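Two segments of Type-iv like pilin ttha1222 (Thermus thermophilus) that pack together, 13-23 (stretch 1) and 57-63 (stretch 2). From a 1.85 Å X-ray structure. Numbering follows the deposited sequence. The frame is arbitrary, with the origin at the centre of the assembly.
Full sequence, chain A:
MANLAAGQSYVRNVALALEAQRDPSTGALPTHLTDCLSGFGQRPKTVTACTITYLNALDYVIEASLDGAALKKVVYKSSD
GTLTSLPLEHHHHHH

Stretch 1 (13-23) NVALALEAQRD
Stretch 2 57-63: ALDYVIE

Stretch 1 enters as the continuation of a helix that spans at least N13 to E19, with phi/psi values near -60/-43, and its backbone then passes through a type I beta turn from E19 to R22 before extending at R22 (-64/138) and D23 (-61/130). Stretch 2 begins in a loop at A57 and becomes a strand from Y60 onward. Helix and strand run roughly antiparallel, their N-to-C directions 151° apart and their axes 9.9 Å apart at closest approach. The register is set by two pairs of CA atoms, A15 CA to I62 CA at 7.7 Å and R22 CA to L58 CA at 8.2 Å, and 353 Å² of surface is buried between the segments.

A57 (-70/-19) leads into L58 (-102/-36), whose carbonyl is the hydrogen-bond acceptor for R22. R22, with its side chain in m, t, t and chi4 at -75°, reaches across so that L58 O lies near the guanidinium plane and accepts two hydrogen bonds, from R22 NH1 at 2.9 Å and from R22 NH2 at 3.0 Å. The L58 CA-to-CB bond points sideways, and in the m, t rotamer its CD2 comes within 4.0 Å of R22 NH1. The arginine is held from its own side as well: R22 NE donates to E19 OE1 at 2.8 Å in a salt bridge, and R22 NH2 donates to E19 OE2 at 2.9 Å. The two charged side chains stand at the ends of the turn, where R22 N also bonds to E19 O at 3.2 Å.

The D59 (-109/137) CA-to-CB bond points away from stretch 1, and the chain extends into Y60 (-134/164), which has the largest contact area of the interface. Its CA-to-CB bond points toward stretch 1, and chi1 at 55° (p) and chi2 at 86° bring the ring against L18. Over one face sits L18 CD1, 3.7 Å from the ring centroid and 13° off the normal, a CH-pi contact made by the m, t rotamer of L18. At the ring edge, Y60 OH donates a 2.7 Å hydrogen bond to E19 OE2. The E19 CB points sideways, but chi1 and chi2 both in m and chi3 at -53° bring the carboxylate nearer, so that OE2 serves both the phenol and the arginine. Y60 OH also lies 3.2 Å from A15 O, a carbonyl that accepts the helical bond from E19 N at 2.9 Å, while R22 NH2 approaches Y60 CE2 obliquely at 3.7 Å.

V61 (-132/128) turns away, following the alternation of a strand, and I62 (-103/131) points back toward the helix. Its m, t side chain sets CD1 into an apolar pocket, 3.7 Å from V14 CG1 (V14 chi1 t), 4.0 Å from A15 CB and 4.4 Å from L18 CD1. I62 CD1 also comes close to the helix backbone, 3.7 Å from A15 N. E63 (-121/123) continues the strand without touching stretch 1. Polar bonding thus gathers around L58 and the Y60 hydroxyl, and apolar packing around the Y60 ring and I62.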

ATOM      1  N   ASN A  13       5.782   2.147  14.929  1.00 33.27           N
ATOM      2  CA  ASN A  13       6.745   2.095  13.806  1.00 33.89           C
ATOM      3  C   ASN A  13       6.147   2.498  12.455  1.00 32.04           C
ATOM      4  O   ASN A  13       6.832   3.176  11.668  1.00 29.73           O
ATOM      5  CB  ASN A  13       7.450   0.721  13.748  1.00 38.18           C
ATOM      6  CG  ASN A  13       8.580   0.620  14.751  1.00 44.07           C
ATOM      7  OD1 ASN A  13       9.264   1.605  15.031  1.00 55.74           O
ATOM      8  ND2 ASN A  13       8.810  -0.582  15.277  1.00 53.74           N
ATOM      9  N   VAL A  14       4.864   2.171  12.220  1.00 30.97           N
ATOM     10  CA  VAL A  14       4.149   2.644  11.036  1.00 29.80           C
ATOM     11  C   VAL A  14       4.088   4.175  11.041  1.00 28.57           C
ATOM     12  O   VAL A  14       4.425   4.834  10.064  1.00 28.97           O
ATOM     13  CB  VAL A  14       2.732   2.041  10.934  1.00 29.51           C
ATOM     14  CG1 VAL A  14       1.932   2.644   9.797  1.00 29.43           C
ATOM     15  CG2 VAL A  14       2.827   0.534  10.749  1.00 32.50           C
ATOM     16  N   ALA A  15       3.671   4.736  12.177  1.00 27.79           N
ATOM     17  CA  ALA A  15       3.619   6.199  12.331  1.00 27.91           C
ATOM     18  C   ALA A  15       4.978   6.867  12.079  1.00 29.09           C
ATOM     19  O   ALA A  15       5.048   7.836  11.327  1.00 28.36           O
ATOM     20  CB  ALA A  15       3.137   6.568  13.719  1.00 28.65           C
ATOM     21  N   LEU A  16       6.025   6.360  12.719  1.00 30.26           N
ATOM     22  CA  LEU A  16       7.391   6.898  12.493  1.00 32.42           C
ATOM     23  C   LEU A  16       7.795   6.847  11.022  1.00 32.17           C
ATOM     24  O   LEU A  16       8.334   7.807  10.486  1.00 29.87           O
ATOM     25  CB  LEU A  16       8.437   6.158  13.307  1.00 34.35           C
ATOM     26  CG  LEU A  16       8.420   6.451  14.802  1.00 41.40           C
ATOM     27  CD1 LEU A  16       9.216   5.399  15.562  1.00 44.95           C
ATOM     28  CD2 LEU A  16       8.964   7.844  15.087  1.00 44.18           C
ATOM     29  N   ALA A  17       7.448   5.759  10.358  1.00 31.77           N
ATOM     30  CA  ALA A  17       7.707   5.656   8.921  1.00 31.98           C
ATOM     31  C   ALA A  17       6.936   6.693   8.091  1.00 31.36           C
ATOM     32  O   ALA A  17       7.478   7.299   7.144  1.00 27.62           O
ATOM     33  CB  ALA A  17       7.392   4.244   8.437  1.00 34.99           C
ATOM     34  N   LEU A  18       5.672   6.912   8.429  1.00 27.42           N
ATOM     35  CA  LEU A  18       4.872   7.904   7.747  1.00 29.42           C
ATOM     36  C   LEU A  18       5.421   9.342   7.964  1.00 28.72           C
ATOM     37  O   LEU A  18       5.459  10.161   7.049  1.00 27.77           O
ATOM     38  CB  LEU A  18       3.394   7.818   8.232  1.00 28.97           C
ATOM     39  CG  LEU A  18       2.591   6.643   7.726  1.00 29.01           C
ATOM     40  CD1 LEU A  18       1.209   6.617   8.334  1.00 28.94           C
ATOM     41  CD2 LEU A  18       2.438   6.641   6.195  1.00 30.38           C
ATOM     42  N   GLU A  19       5.832   9.638   9.188  1.00 26.79           N
ATOM     43  CA  GLU A  19       6.445  10.919   9.501  1.00 26.63           C
ATOM     44  C   GLU A  19       7.640  11.210   8.588  1.00 26.71           C
ATOM     45  O   GLU A  19       7.828  12.357   8.137  1.00 27.49           O
ATOM     46  CB  GLU A  19       6.847  10.995  10.978  1.00 27.08           C
ATOM     47  CG  GLU A  19       5.684  11.007  11.983  1.00 27.11           C
ATOM     48  CD  GLU A  19       4.697  12.148  11.789  1.00 29.45           C
ATOM     49  OE1 GLU A  19       5.130  13.337  11.735  1.00 26.45           O
ATOM     50  OE2 GLU A  19       3.497  11.829  11.646  1.00 28.18           O
ATOM     51  N   ALA A  20       8.405  10.176   8.302  1.00 27.20           N
ATOM     52  CA  ALA A  20       9.599  10.306   7.446  1.00 28.82           C
ATOM     53  C   ALA A  20       9.287  10.646   6.009  1.00 28.17           C
ATOM     54  O   ALA A  20      10.185  10.987   5.257  1.00 29.74           O
ATOM     55  CB  ALA A  20      10.407   9.027   7.510  1.00 29.36           C
ATOM     56  N   GLN A  21       8.035  10.496   5.598  1.00 27.63           N
ATOM     57  CA  GLN A  21       7.660  10.805   4.229  1.00 28.54           C
ATOM     58  C   GLN A  21       7.067  12.189   4.081  1.00 26.96           C
ATOM     59  O   GLN A  21       6.692  12.555   2.988  1.00 24.68           O
ATOM     60  CB  GLN A  21       6.545   9.888   3.754  1.00 32.04           C
ATOM     61  CG  GLN A  21       6.611   8.442   4.195  1.00 38.47           C
ATOM     62  CD  GLN A  21       7.705   7.677   3.526  1.00 40.64           C
ATOM     63  OE1 GLN A  21       7.793   7.694   2.309  1.00 44.90           O
ATOM     64  NE2 GLN A  21       8.497   6.921   4.313  1.00 40.92           N
ATOM     65  N   ARG A  22       6.920  12.959   5.160  1.00 25.57           N
ATOM     66  CA  ARG A  22       6.386  14.336   5.051  1.00 25.27           C
ATOM     67  C   ARG A  22       7.277  15.272   4.258  1.00 26.61           C
ATOM     68  O   ARG A  22       8.484  15.283   4.402  1.00 27.37           O
ATOM     69  CB  ARG A  22       6.186  14.983   6.406  1.00 25.79           C
ATOM     70  CG  ARG A  22       5.106  14.340   7.248  1.00 25.05           C
ATOM     71  CD  ARG A  22       4.986  15.118   8.547  1.00 25.10           C
ATOM     72  NE  ARG A  22       4.040  14.481   9.456  1.00 25.33           N
ATOM     73  CZ  ARG A  22       2.721  14.512   9.332  1.00 27.15           C
ATOM     74  NH1 ARG A  22       2.133  15.246   8.381  1.00 25.22           N
ATOM     75  NH2 ARG A  22       1.956  13.884  10.203  1.00 29.11           N
ATOM     76  N   ASP A  23       6.658  16.098   3.421  1.00 26.82           N
ATOM     77  CA  ASP A  23       7.388  17.178   2.810  1.00 28.66           C
ATOM     78  C   ASP A  23       7.913  18.079   3.925  1.00 28.20           C
ATOM     79  O   ASP A  23       7.167  18.411   4.847  1.00 27.28           O
ATOM     80  CB  ASP A  23       6.473  17.936   1.896  1.00 29.38           C
ATOM     81  CG  ASP A  23       7.178  19.058   1.209  1.00 33.64           C
ATOM     82  OD1 ASP A  23       7.395  20.145   1.814  1.00 29.88           O
ATOM     83  OD2 ASP A  23       7.556  18.864   0.048  1.00 32.62           O
ATOM     84  N   ALA A  57      -4.189  16.445   4.349  1.00 28.93           N
ATOM     85  CA  ALA A  57      -2.798  16.198   3.892  1.00 28.64           C
ATOM     86  C   ALA A  57      -1.804  16.003   5.020  1.00 25.77           C
ATOM     87  O   ALA A  57      -0.708  15.534   4.802  1.00 25.77           O
ATOM     88  CB  ALA A  57      -2.350  17.359   3.010  1.00 30.20           C
ATOM     89  N   LEU A  58      -2.160  16.440   6.237  1.00 25.69           N
ATOM     90  CA  LEU A  58      -1.236  16.329   7.346  1.00 24.45           C
ATOM     91  C   LEU A  58      -1.543  15.169   8.309  1.00 25.33           C
ATOM     92  O   LEU A  58      -0.617  14.594   8.840  1.00 28.49           O
ATOM     93  CB  LEU A  58      -1.226  17.596   8.196  1.00 25.90           C
ATOM     94  CG  LEU A  58      -0.727  18.908   7.581  1.00 26.48           C
ATOM     95  CD1 LEU A  58      -0.850  20.012   8.633  1.00 27.62           C
ATOM     96  CD2 LEU A  58       0.682  18.742   7.096  1.00 26.51           C
ATOM     97  N   ASP A  59      -2.808  14.877   8.543  1.00 24.94           N
ATOM     98  CA  ASP A  59      -3.226  14.070   9.687  1.00 25.69           C
ATOM     99  C   ASP A  59      -3.709  12.697   9.226  1.00 26.25           C
ATOM    100  O   ASP A  59      -4.466  12.579   8.300  1.00 27.42           O
ATOM    101  CB  ASP A  59      -4.392  14.733  10.492  1.00 25.25           C
ATOM    102  CG  ASP A  59      -4.072  16.115  11.021  1.00 27.69           C
ATOM    103  OD1 ASP A  59      -2.889  16.402  11.387  1.00 25.59           O
ATOM    104  OD2 ASP A  59      -5.056  16.896  11.083  1.00 26.47           O
ATOM    105  N   TYR A  60      -3.290  11.672   9.949  1.00 26.30           N
ATOM    106  CA  TYR A  60      -3.707  10.314   9.652  1.00 26.18           C
ATOM    107  C   TYR A  60      -4.119   9.585  10.922  1.00 26.69           C
ATOM    108  O   TYR A  60      -3.756   9.984  12.048  1.00 22.53           O
ATOM    109  CB  TYR A  60      -2.578   9.507   8.943  1.00 24.13           C
ATOM    110  CG  TYR A  60      -1.280   9.466   9.666  1.00 23.66           C
ATOM    111  CD1 TYR A  60      -1.022   8.507  10.647  1.00 25.23           C
ATOM    112  CD2 TYR A  60      -0.314  10.421   9.449  1.00 25.29           C
ATOM    113  CE1 TYR A  60       0.171   8.497  11.340  1.00 24.01           C
ATOM    114  CE2 TYR A  60       0.894  10.391  10.124  1.00 23.54           C
ATOM    115  CZ  TYR A  60       1.136   9.431  11.055  1.00 23.33           C
ATOM    116  OH  TYR A  60       2.294   9.454  11.809  1.00 24.69           O
ATOM    117  N   VAL A  61      -4.822   8.464  10.703  1.00 25.83           N
ATOM    118  CA  VAL A  61      -5.207   7.570  11.742  1.00 25.79           C
ATOM    119  C   VAL A  61      -4.845   6.170  11.297  1.00 27.63           C
ATOM    120  O   VAL A  61      -5.208   5.762  10.177  1.00 28.51           O
ATOM    121  CB  VAL A  61      -6.731   7.620  12.002  1.00 25.50           C
ATOM    122  CG1 VAL A  61      -7.097   6.743  13.188  1.00 27.32           C
ATOM    123  CG2 VAL A  61      -7.165   9.042  12.302  1.00 26.18           C
ATOM    124  N   ILE A  62      -4.122   5.461  12.149  1.00 26.19           N
ATOM    125  CA  ILE A  62      -3.813   4.058  11.893  1.00 29.02           C
ATOM    126  C   ILE A  62      -4.718   3.202  12.755  1.00 29.88           C
ATOM    127  O   ILE A  62      -4.793   3.417  13.974  1.00 29.52           O
ATOM    128  CB  ILE A  62      -2.341   3.729  12.271  1.00 28.83           C
ATOM    129  CG1 ILE A  62      -1.378   4.636  11.496  1.00 28.35           C
ATOM    130  CG2 ILE A  62      -2.044   2.268  12.035  1.00 31.27           C
ATOM    131  CD1 ILE A  62       0.008   4.720  12.109  1.00 29.32           C
ATOM    132  N   GLU A  63      -5.356   2.215  12.152  1.00 30.03           N
ATOM    133  CA  GLU A  63      -6.189   1.253  12.875  1.00 33.05           C
ATOM    134  C   GLU A  63      -5.664  -0.121  12.649  1.00 35.70           C
ATOM    135  O   GLU A  63      -5.483  -0.523  11.485  1.00 35.77           O
ATOM    136  CB  GLU A  63      -7.608   1.269  12.338  1.00 35.51           C
ATOM    137  CG  GLU A  63      -8.397   2.519  12.631  1.00 36.34           C
ATOM    138  CD  GLU A  63      -9.696   2.505  11.858  1.00 40.51           C
ATOM    139  OE1 GLU A  63     -10.688   1.910  12.362  1.00 42.52           O
ATOM    140  OE2 GLU A  63      -9.711   3.031  10.714  1.00 41.68           O
TER